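Local coordinates for cupin 2 conserved barrel domain protein (Leptotrichia buccalis, PDB 3RNS) that is of unknown function but folds as two cupin-type beta barrels, a scaffold that in relatives often holds a metal or small ligand, at residues Y38-E49 with I95-I106; S159-D167 with P208-E216. All coordinates share one frame; numbering follows the deposited sequence. Where two conformers were deposited one is given.

Contact 1. Residues Y38-E49 with I95-I106; sequences YISLFSLAKDEE and IEARDNLKLIEI. With ACT (acetate ion), chain B.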
loop_
_atom_site.group_PDB
_atom_site.type_symbol
_atom_site.label_atom_id
_atom_site.label_comp_id
_atom_site.label_asym_id
_atom_site.label_seq_id
_atom_site.Cartn_x
_atom_site.Cartn_y
_atom_site.Cartn_z
ATOM N N TYR A 38 3.476 -8.645 7.043
ATOM C CA TYR A 38 2.243 -8.957 6.312
ATOM C C TYR A 38 1.631 -7.709 5.772
ATOM O O TYR A 38 1.977 -6.580 6.167
ATOM C CB TYR A 38 1.228 -9.636 7.243
ATOM C CG TYR A 38 0.721 -8.736 8.342
ATOM C CD1 TYR A 38 1.410 -8.603 9.549
ATOM C CD2 TYR A 38 -0.435 -8.003 8.176
ATOM C CE1 TYR A 38 0.943 -7.766 10.553
ATOM C CE2 TYR A 38 -0.902 -7.153 9.167
ATOM C CZ TYR A 38 -0.207 -7.027 10.340
ATOM O OH TYR A 38 -0.671 -6.153 11.328
ATOM N N ILE A 39 0.672 -7.913 4.888
ATOM C CA ILE A 39 -0.124 -6.836 4.358
ATOM C C ILE A 39 -1.579 -7.300 4.456
ATOM O O ILE A 39 -1.881 -8.412 4.001
ATOM C CB ILE A 39 0.136 -6.545 2.859
ATOM C CG1 ILE A 39 1.599 -6.171 2.555
ATOM C CG2 ILE A 39 -0.728 -5.378 2.406
ATOM C CD1 ILE A 39 1.891 -5.920 0.992
ATOM N N SER A 40 -2.433 -6.463 5.051
ATOM C CA SER A 40 -3.855 -6.731 5.147
ATOM C C SER A 40 -4.629 -5.539 4.652
ATOM O O SER A 40 -4.089 -4.425 4.661
ATOM C CB SER A 40 -4.249 -7.033 6.602
ATOM O OG SER A 40 -3.774 -8.310 6.930
ATOM N N LEU A 41 -5.876 -5.788 4.233
ATOM C CA LEU A 41 -6.857 -4.769 3.938
ATOM C C LEU A 41 -7.999 -4.743 4.971
ATOM O O LEU A 41 -8.422 -5.783 5.490
ATOM C CB LEU A 41 -7.444 -4.997 2.544
ATOM C CG LEU A 41 -6.506 -5.176 1.367
ATOM C CD1 LEU A 41 -7.406 -5.435 0.239
ATOM C CD2 LEU A 41 -5.662 -3.862 1.111
ATOM N N PHE A 42 -8.464 -3.531 5.274
ATOM C CA PHE A 42 -9.600 -3.267 6.143
ATOM C C PHE A 42 -10.616 -2.384 5.477
ATOM O O PHE A 42 -10.238 -1.422 4.778
ATOM C CB PHE A 42 -9.128 -2.547 7.405
ATOM C CG PHE A 42 -8.422 -3.440 8.383
ATOM C CD1 PHE A 42 -7.091 -3.736 8.234
ATOM C CD2 PHE A 42 -9.115 -4.010 9.429
ATOM C CE1 PHE A 42 -6.461 -4.574 9.136
ATOM C CE2 PHE A 42 -8.479 -4.845 10.355
ATOM C CZ PHE A 42 -7.154 -5.114 10.197
ATOM N N SER A 43 -11.901 -2.690 5.666
ATOM C CA SER A 43 -12.984 -1.744 5.362
ATOM C C SER A 43 -13.846 -1.593 6.591
ATOM O O SER A 43 -14.361 -2.588 7.116
ATOM C CB SER A 43 -13.819 -2.243 4.181
ATOM O OG SER A 43 -14.908 -1.391 3.900
ATOM N N LEU A 44 -13.948 -0.366 7.099
ATOM C CA LEU A 44 -14.717 -0.058 8.287
ATOM C C LEU A 44 -15.943 0.750 7.911
ATOM O O LEU A 44 -15.824 1.766 7.248
ATOM C CB LEU A 44 -13.899 0.803 9.251
ATOM C CG LEU A 44 -12.767 0.210 10.050
ATOM C CD1 LEU A 44 -11.634 -0.190 9.112
ATOM C CD2 LEU A 44 -12.292 1.254 11.099
ATOM N N ALA A 45 -17.111 0.318 8.340
ATOM C CA ALA A 45 -18.350 1.052 8.079
ATOM C C ALA A 45 -18.312 2.270 8.963
ATOM O O ALA A 45 -17.607 2.296 9.983
ATOM C CB ALA A 45 -19.619 0.210 8.414
ATOM N N LYS A 46 -19.072 3.276 8.567
ATOM C CA LYS A 46 -19.180 4.509 9.336
ATOM C C LYS A 46 -19.391 4.247 10.782
ATOM O O LYS A 46 -20.216 3.442 11.152
ATOM C CB LYS A 46 -20.340 5.342 8.823
ATOM C CG LYS A 46 -20.510 6.646 9.572
ATOM C CD LYS A 46 -21.731 7.425 9.044
ATOM C CE LYS A 46 -21.888 8.752 9.758
ATOM N NZ LYS A 46 -22.374 9.815 8.804
ATOM N N ASP A 47 -18.624 4.942 11.588
ATOM C CA ASP A 47 -18.697 4.905 13.038
ATOM C C ASP A 47 -18.174 3.639 13.673
ATOM O O ASP A 47 -18.186 3.540 14.879
ATOM C CB ASP A 47 -20.099 5.300 13.589
ATOM C CG ASP A 47 -20.404 6.824 13.404
ATOM O OD1 ASP A 47 -19.463 7.666 13.330
ATOM O OD2 ASP A 47 -21.584 7.181 13.302
ATOM N N GLU A 48 -17.668 2.675 12.906
ATOM C CA GLU A 48 -17.032 1.509 13.526
ATOM C C GLU A 48 -15.607 1.842 13.887
ATOM O O GLU A 48 -15.050 2.840 13.432
ATOM C CB GLU A 48 -17.069 0.304 12.569
ATOM C CG GLU A 48 -18.526 -0.161 12.290
ATOM C CD GLU A 48 -19.233 -0.639 13.568
ATOM O OE1 GLU A 48 -18.728 -1.586 14.205
ATOM O OE2 GLU A 48 -20.276 -0.080 13.957
ATOM N N GLU A 49 -14.999 0.988 14.696
ATOM C CA GLU A 49 -13.588 1.138 14.997
ATOM C C GLU A 49 -12.801 -0.160 15.126
ATOM O O GLU A 49 -13.353 -1.213 15.411
ATOM C CB GLU A 49 -13.419 1.958 16.266
ATOM C CG GLU A 49 -14.077 1.394 17.477
ATOM C CD GLU A 49 -13.953 2.346 18.669
ATOM O OE1 GLU A 49 -13.341 1.918 19.673
ATOM O OE2 GLU A 49 -14.443 3.513 18.596
ATOM N N ILE A 95 -8.651 3.170 15.702
ATOM C CA ILE A 95 -8.999 3.816 14.411
ATOM C C ILE A 95 -10.523 3.861 14.238
ATOM O O ILE A 95 -11.177 2.798 14.253
ATOM C CB ILE A 95 -8.422 3.069 13.222
ATOM C CG1 ILE A 95 -6.897 2.888 13.388
ATOM C CG2 ILE A 95 -8.713 3.803 11.909
ATOM C CD1 ILE A 95 -6.214 2.203 12.176
ATOM N N GLU A 96 -11.069 5.072 14.102
ATOM C CA GLU A 96 -12.503 5.290 13.946
ATOM C C GLU A 96 -12.811 5.747 12.534
ATOM O O GLU A 96 -12.172 6.636 11.978
ATOM C CB GLU A 96 -13.026 6.329 14.949
ATOM C CG GLU A 96 -12.854 5.942 16.398
ATOM C CD GLU A 96 -13.547 6.921 17.412
ATOM O OE1 GLU A 96 -13.520 6.647 18.635
ATOM O OE2 GLU A 96 -14.111 7.950 16.984
ATOM N N ALA A 97 -13.807 5.126 11.946
ATOM C CA ALA A 97 -14.286 5.519 10.632
ATOM C C ALA A 97 -15.365 6.620 10.744
ATOM O O ALA A 97 -16.378 6.413 11.396
ATOM C CB ALA A 97 -14.859 4.278 9.914
ATOM N N ARG A 98 -15.162 7.754 10.063
ATOM C CA ARG A 98 -16.151 8.838 9.991
ATOM C C ARG A 98 -17.130 8.619 8.850
ATOM O O ARG A 98 -18.207 9.154 8.847
ATOM C CB ARG A 98 -15.448 10.188 9.798
ATOM C CG ARG A 98 -14.614 10.562 11.002
ATOM C CD ARG A 98 -15.491 11.028 12.176
ATOM N NE ARG A 98 -15.112 10.328 13.403
ATOM C CZ ARG A 98 -15.778 9.339 13.970
ATOM N NH1 ARG A 98 -16.929 8.904 13.483
ATOM N NH2 ARG A 98 -15.284 8.791 15.062
ATOM N N ASP A 99 -16.716 7.827 7.876
ATOM C CA ASP A 99 -17.542 7.359 6.769
ATOM C C ASP A 99 -16.980 5.943 6.430
ATOM O O ASP A 99 -16.436 5.273 7.327
ATOM C CB ASP A 99 -17.409 8.333 5.604
ATOM C CG ASP A 99 -15.970 8.566 5.217
ATOM O OD1 ASP A 99 -15.123 7.656 5.479
ATOM O OD2 ASP A 99 -15.684 9.657 4.659
ATOM N N ASN A 100 -17.079 5.470 5.189
ATOM C CA ASN A 100 -16.537 4.126 4.878
ATOM C C ASN A 100 -15.019 4.193 4.655
ATOM O O ASN A 100 -14.564 4.557 3.596
ATOM C CB ASN A 100 -17.239 3.559 3.664
ATOM C CG ASN A 100 -16.818 2.093 3.341
ATOM O OD1 ASN A 100 -17.115 1.642 2.242
ATOM N ND2 ASN A 100 -16.161 1.357 4.283
ATOM N N LEU A 101 -14.262 3.879 5.698
ATOM C CA LEU A 101 -12.821 4.016 5.723
ATOM C C LEU A 101 -12.189 2.718 5.276
ATOM O O LEU A 101 -12.521 1.660 5.794
ATOM C CB LEU A 101 -12.374 4.344 7.131
ATOM C CG LEU A 101 -10.882 4.528 7.280
ATOM C CD1 LEU A 101 -10.366 5.745 6.434
ATOM C CD2 LEU A 101 -10.576 4.641 8.759
ATOM N N LYS A 102 -11.310 2.796 4.282
ATOM C CA LYS A 102 -10.625 1.609 3.813
ATOM C C LYS A 102 -9.129 1.822 3.924
ATOM O O LYS A 102 -8.598 2.899 3.585
ATOM C CB LYS A 102 -11.029 1.263 2.377
ATOM C CG LYS A 102 -12.545 0.936 2.259
ATOM C CD LYS A 102 -12.906 0.502 0.885
ATOM C CE LYS A 102 -14.424 0.264 0.744
ATOM N NZ LYS A 102 -14.695 -0.167 -0.662
ATOM N N LEU A 103 -8.429 0.794 4.368
ATOM C CA LEU A 103 -7.016 0.937 4.730
ATOM C C LEU A 103 -6.259 -0.258 4.259
ATOM O O LEU A 103 -6.775 -1.409 4.355
ATOM C CB LEU A 103 -6.896 1.010 6.238
ATOM C CG LEU A 103 -7.532 2.160 7.026
ATOM C CD1 LEU A 103 -7.432 1.878 8.491
ATOM C CD2 LEU A 103 -6.890 3.512 6.662
ATOM N N ILE A 104 -5.039 -0.037 3.761
ATOM C CA ILE A 104 -4.048 -1.087 3.674
ATOM C C ILE A 104 -3.244 -1.018 4.976
ATOM O O ILE A 104 -2.753 0.050 5.338
ATOM C CB ILE A 104 -3.044 -0.900 2.484
ATOM C CG1 ILE A 104 -3.760 -0.690 1.152
ATOM C CG2 ILE A 104 -2.100 -2.111 2.428
ATOM C CD1 ILE A 104 -2.825 -0.487 -0.053
ATOM N N GLU A 105 -3.090 -2.144 5.679
ATOM C CA GLU A 105 -2.322 -2.214 6.892
ATOM C C GLU A 105 -1.081 -3.068 6.604
ATOM O O GLU A 105 -1.202 -4.194 6.176
ATOM C CB GLU A 105 -3.124 -2.860 8.047
ATOM C CG GLU A 105 -2.324 -2.999 9.352
ATOM C CD GLU A 105 -3.085 -3.748 10.458
ATOM O OE1 GLU A 105 -2.839 -4.958 10.643
ATOM O OE2 GLU A 105 -3.921 -3.128 11.159
ATOM N N ILE A 106 0.094 -2.535 6.882
ATOM C CA ILE A 106 1.353 -3.225 6.660
ATOM C C ILE A 106 1.947 -3.346 8.043
ATOM O O ILE A 106 2.054 -2.357 8.740
ATOM C CB ILE A 106 2.310 -2.449 5.729
ATOM C CG1 ILE A 106 1.635 -2.078 4.410
ATOM C CG2 ILE A 106 3.527 -3.270 5.404
ATOM C CD1 ILE A 106 0.967 -0.707 4.401
HETATM C C ACT B . -5.453 -9.216 9.922
HETATM O O ACT B . -6.121 -9.782 10.842
HETATM O OXT ACT B . -5.731 -9.576 8.762
HETATM C CH3 ACT B . -4.410 -8.182 10.216
#
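Leu-44 reaches across to Ile-95, its CD2 lying against the backbone carbonyl, where two antiparallel strand pairs of the N-terminal cupin-type barrel meet. Next comes Glu-96, whose side chain runs alongside Glu-49; Arg-98 NH2 comes to Glu-96 OE2, at a separation too short to trust, and its charge probably eases the like-charged pair. The methyl of Ala-97 packs on Leu-44, CB to CB 3.7 Å, and its N and O bond to Glu-48 O and Asp-47 N around the type II turn 45-48. Arg-98 folds back so that NH1 meets Asp-47 OD1 at 2.8 Å, edge-on to the guanidinium, though that hydrogen bond is weak. Asn-100 brings ND2 to Leu-44 O at 3.0 Å from well above the carbonyl plane, leaving the in-plane approach to Leu-101 N at 3.1 Å. Where regular pairing follows, Lys-102 passes Ser-43 and carries its amine on to Ile-19 O and Asn-16. Leu-103 shares a face with Phe-42; on the other face Ile-104 lies beside both Leu-41 and Ile-39, its CG2 3.5 Å from Ile-39 CG2. Glu-105 sets CG opposite its backbone N (chi1 178°) and runs on extended, which carries its carboxylate to Tyr-38: OH donates to OE1 at 2.6 Å, from 42° out of the carboxylate plane, while OE2 bonds to Tyr-61 and lies near the Phe-42 ring. With an alanine in its place, the hydroxyls of Tyr-38 and Tyr-61 would probably lose the carboxylate they share, one oxygen each, and a gap open beside Phe-42. Ser-40 OG holds a nearby acetate. Ile-106 joins Ile-39 on the face touching Ile-223 of the C-terminal half, its CA 3.4 Å from Tyr-38 O in a CA-H...O contact.

Contact 2. Residues S159-D167 with P208-E216; sequences SFWKGESLD and PHAVEAETE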
loop_
_atom_site.group_PDB
_atom_site.type_symbol
_atom_site.label_atom_id
_atom_site.label_comp_id
_atom_site.label_asym_id
_atom_site.label_seq_id
_atom_site.Cartn_x
_atom_site.Cartn_y
_atom_site.Cartn_z
ATOM N N SER A 159 7.983 8.304 -8.634
ATOM C CA SER A 159 7.339 8.968 -9.781
ATOM C C SER A 159 8.118 8.638 -11.048
ATOM O O SER A 159 9.382 8.568 -11.024
ATOM C CB SER A 159 7.253 10.487 -9.584
ATOM O OG SER A 159 8.551 11.092 -9.601
ATOM N N PHE A 160 7.384 8.393 -12.135
ATOM C CA PHE A 160 7.978 8.021 -13.420
ATOM C C PHE A 160 7.440 9.054 -14.428
ATOM O O PHE A 160 6.209 9.240 -14.549
ATOM C CB PHE A 160 7.500 6.644 -13.915
ATOM C CG PHE A 160 8.088 5.464 -13.214
ATOM C CD1 PHE A 160 7.724 5.153 -11.907
ATOM C CD2 PHE A 160 8.954 4.587 -13.897
ATOM C CE1 PHE A 160 8.256 4.005 -11.270
ATOM C CE2 PHE A 160 9.469 3.458 -13.251
ATOM C CZ PHE A 160 9.143 3.197 -11.945
ATOM N N TRP A 161 8.337 9.731 -15.128
ATOM C CA TRP A 161 7.927 10.522 -16.270
ATOM C C TRP A 161 7.654 9.566 -17.429
ATOM O O TRP A 161 8.346 8.564 -17.606
ATOM C CB TRP A 161 9.016 11.529 -16.645
ATOM C CG TRP A 161 8.532 12.550 -17.580
ATOM C CD1 TRP A 161 8.648 12.526 -18.953
ATOM C CD2 TRP A 161 7.856 13.771 -17.250
ATOM N NE1 TRP A 161 8.102 13.660 -19.478
ATOM C CE2 TRP A 161 7.578 14.427 -18.463
ATOM C CE3 TRP A 161 7.476 14.379 -16.041
ATOM C CZ2 TRP A 161 6.931 15.680 -18.513
ATOM C CZ3 TRP A 161 6.785 15.597 -16.087
ATOM C CH2 TRP A 161 6.545 16.249 -17.322
ATOM N N LYS A 162 6.666 9.900 -18.240
ATOM C CA LYS A 162 6.339 9.122 -19.439
ATOM C C LYS A 162 7.578 8.772 -20.243
ATOM O O LYS A 162 8.436 9.627 -20.481
ATOM C CB LYS A 162 5.388 9.941 -20.299
ATOM C CG LYS A 162 5.060 9.277 -21.593
ATOM C CD LYS A 162 4.211 10.133 -22.435
ATOM C CE LYS A 162 3.867 9.401 -23.713
ATOM N NZ LYS A 162 3.088 10.349 -24.546
ATOM N N GLY A 163 7.704 7.513 -20.640
ATOM C CA GLY A 163 8.887 7.052 -21.359
ATOM C C GLY A 163 9.953 6.458 -20.493
ATOM O O GLY A 163 10.862 5.848 -21.011
ATOM N N GLU A 164 9.920 6.675 -19.177
ATOM C CA GLU A 164 10.920 6.053 -18.291
ATOM C C GLU A 164 10.481 4.640 -17.929
ATOM O O GLU A 164 9.310 4.328 -17.938
ATOM C CB GLU A 164 11.204 6.890 -17.021
ATOM C CG GLU A 164 12.348 7.940 -17.168
ATOM C CD GLU A 164 13.786 7.336 -17.257
ATOM O OE1 GLU A 164 14.067 6.200 -16.784
ATOM O OE2 GLU A 164 14.648 8.022 -17.815
ATOM N N SER A 165 11.460 3.778 -17.635
ATOM C CA SER A 165 11.220 2.394 -17.361
ATOM C C SER A 165 12.289 1.818 -16.454
ATOM O O SER A 165 13.395 2.317 -16.410
ATOM C CB SER A 165 11.228 1.566 -18.679
ATOM O OG SER A 165 12.490 1.631 -19.345
ATOM N N LEU A 166 11.946 0.739 -15.766
ATOM C CA LEU A 166 12.918 -0.139 -15.162
ATOM C C LEU A 166 13.026 -1.416 -16.002
ATOM O O LEU A 166 12.015 -2.022 -16.366
ATOM C CB LEU A 166 12.476 -0.506 -13.751
ATOM C CG LEU A 166 12.140 0.673 -12.820
ATOM C CD1 LEU A 166 11.698 0.113 -11.438
ATOM C CD2 LEU A 166 13.360 1.545 -12.714
ATOM N N ASP A 167 14.250 -1.823 -16.262
ATOM C CA ASP A 167 14.540 -3.083 -16.946
ATOM C C ASP A 167 14.160 -4.271 -16.057
ATOM O O ASP A 167 14.072 -4.123 -14.841
ATOM C CB ASP A 167 16.047 -3.173 -17.248
ATOM C CG ASP A 167 16.521 -2.126 -18.248
ATOM O OD1 ASP A 167 15.740 -1.774 -19.160
ATOM O OD2 ASP A 167 17.693 -1.656 -18.114
ATOM N N PRO A 208 11.225 -12.454 -12.777
ATOM C CA PRO A 208 11.573 -11.110 -13.204
ATOM C C PRO A 208 10.346 -10.233 -13.439
ATOM O O PRO A 208 9.290 -10.737 -13.872
ATOM C CB PRO A 208 12.360 -11.332 -14.506
ATOM C CG PRO A 208 12.572 -12.841 -14.635
ATOM C CD PRO A 208 11.483 -13.464 -13.816
ATOM N N HIS A 209 10.470 -8.943 -13.132
ATOM C CA HIS A 209 9.416 -7.962 -13.460
ATOM C C HIS A 209 10.068 -6.665 -13.969
ATOM O O HIS A 209 11.285 -6.427 -13.794
ATOM C CB HIS A 209 8.475 -7.697 -12.255
ATOM C CG HIS A 209 9.194 -7.250 -11.021
ATOM N ND1 HIS A 209 9.330 -8.050 -9.906
ATOM C CD2 HIS A 209 9.848 -6.098 -10.737
ATOM C CE1 HIS A 209 10.019 -7.402 -8.982
ATOM N NE2 HIS A 209 10.349 -6.217 -9.462
ATOM N N ALA A 210 9.248 -5.831 -14.585
ATOM C CA ALA A 210 9.676 -4.541 -15.121
ATOM C C ALA A 210 8.458 -3.623 -15.145
ATOM O O ALA A 210 7.319 -4.047 -14.990
ATOM C CB ALA A 210 10.262 -4.719 -16.544
ATOM N N VAL A 211 8.723 -2.351 -15.352
ATOM C CA VAL A 211 7.689 -1.324 -15.399
ATOM C C VAL A 211 8.091 -0.213 -16.340
ATOM O O VAL A 211 9.279 0.072 -16.530
ATOM C CB VAL A 211 7.371 -0.747 -13.997
ATOM C CG1 VAL A 211 8.521 -0.080 -13.384
ATOM C CG2 VAL A 211 6.227 0.210 -14.052
ATOM N N GLU A 212 7.093 0.412 -16.928
ATOM C CA GLU A 212 7.304 1.444 -17.888
ATOM C C GLU A 212 6.168 2.445 -17.784
ATOM O O GLU A 212 4.984 2.045 -17.659
ATOM C CB GLU A 212 7.343 0.732 -19.234
ATOM C CG GLU A 212 7.316 1.554 -20.422
ATOM C CD GLU A 212 7.279 0.707 -21.742
ATOM O OE1 GLU A 212 7.138 -0.557 -21.709
ATOM O OE2 GLU A 212 7.381 1.348 -22.818
ATOM N N ALA A 213 6.501 3.731 -17.838
ATOM C CA ALA A 213 5.492 4.783 -18.001
ATOM C C ALA A 213 5.177 4.887 -19.492
ATOM O O ALA A 213 5.722 5.706 -20.220
ATOM C CB ALA A 213 6.013 6.147 -17.418
ATOM N N GLU A 214 4.299 4.030 -19.966
ATOM C CA GLU A 214 4.120 3.853 -21.400
ATOM C C GLU A 214 3.318 4.991 -22.055
ATOM O O GLU A 214 3.756 5.544 -23.008
ATOM C CB GLU A 214 3.399 2.526 -21.654
ATOM C CG GLU A 214 3.196 2.205 -23.141
ATOM C CD GLU A 214 2.136 1.099 -23.377
ATOM O OE1 GLU A 214 1.066 1.075 -22.686
ATOM O OE2 GLU A 214 2.388 0.256 -24.264
ATOM N N THR A 215 2.163 5.338 -21.523
ATOM C CA THR A 215 1.258 6.312 -22.135
ATOM C C THR A 215 1.210 7.634 -21.348
ATOM O O THR A 215 0.756 8.637 -21.874
ATOM C CB THR A 215 -0.180 5.776 -22.152
ATOM O OG1 THR A 215 -0.535 5.407 -20.818
ATOM C CG2 THR A 215 -0.312 4.549 -23.067
ATOM N N GLU A 216 1.649 7.650 -20.092
ATOM C CA GLU A 216 1.627 8.910 -19.345
ATOM C C GLU A 216 2.460 8.807 -18.073
ATOM O O GLU A 216 2.945 7.750 -17.743
ATOM C CB GLU A 216 0.198 9.258 -18.966
ATOM C CG GLU A 216 -0.443 8.223 -18.009
ATOM C CD GLU A 216 -1.985 8.459 -17.810
ATOM O OE1 GLU A 216 -2.389 9.318 -16.973
ATOM O OE2 GLU A 216 -2.788 7.760 -18.492
#
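Val-211 presses one methyl against Phe-160 and Leu-166 together: its CG1 is 3.6 Å from Phe-160 CZ, met obliquely, and 3.7 Å from Leu-166 CD1. That branch stands between the backbone N and carbonyl carbon (chi1 62°), on the side where the two neighbours lie, and Leu-166 CG borders the edge of the phenyl ring. Beneath them Leu-166 N donates to Val-211 O at 2.9 Å, but the return bond from Val-211 N is weak. These are the edge strand 165-169 and its antiparallel neighbour 209-212 in the four-stranded sheet of the C-terminal cupin barrel, and the type II turn 161-164 leads into the former. Ala-213, centre of an inverse gamma turn, docks on that turn: its O takes Gly-163 N at 2.7 Å, nearly straight, its N gives to Glu-164 O, and its methyl tucks under Trp-161 O at 3.4 Å. Lys-162, fully stretched, lays its aliphatic chain over the backbone of 214-216. Farther out, Phe-218 stacks on the Phe-160 ring and also touches Val-211 and Ala-213, while Ile-142 touches Phe-160 and Leu-166. On the neighbouring strand 183-188, Tyr-187 hydrogen-bonds Glu-212 and Lys-185 forms a salt bridge with Glu-214.

Starting at the N terminus, the chain runs through strand 37-44 and returns at 95-106, so contact 1 closes a mostly beta loop of 45 residues and joins the six-stranded sheet of the first barrel to its smaller four-stranded one. Contact 2 closes a second loop, of 40 residues, bringing strand 209-212 back to 165-169 beside the end of strand 153-160. The two are in series, neither nested nor crossed, with centres 31 Å apart on opposite sides of the chain's centre. Each has a type II turn, 45-48 or 161-164, docked on the returning segment, consistent with two related barrels. Strand 218-225, just past contact 2, packs against contact 1 and bridges the halves.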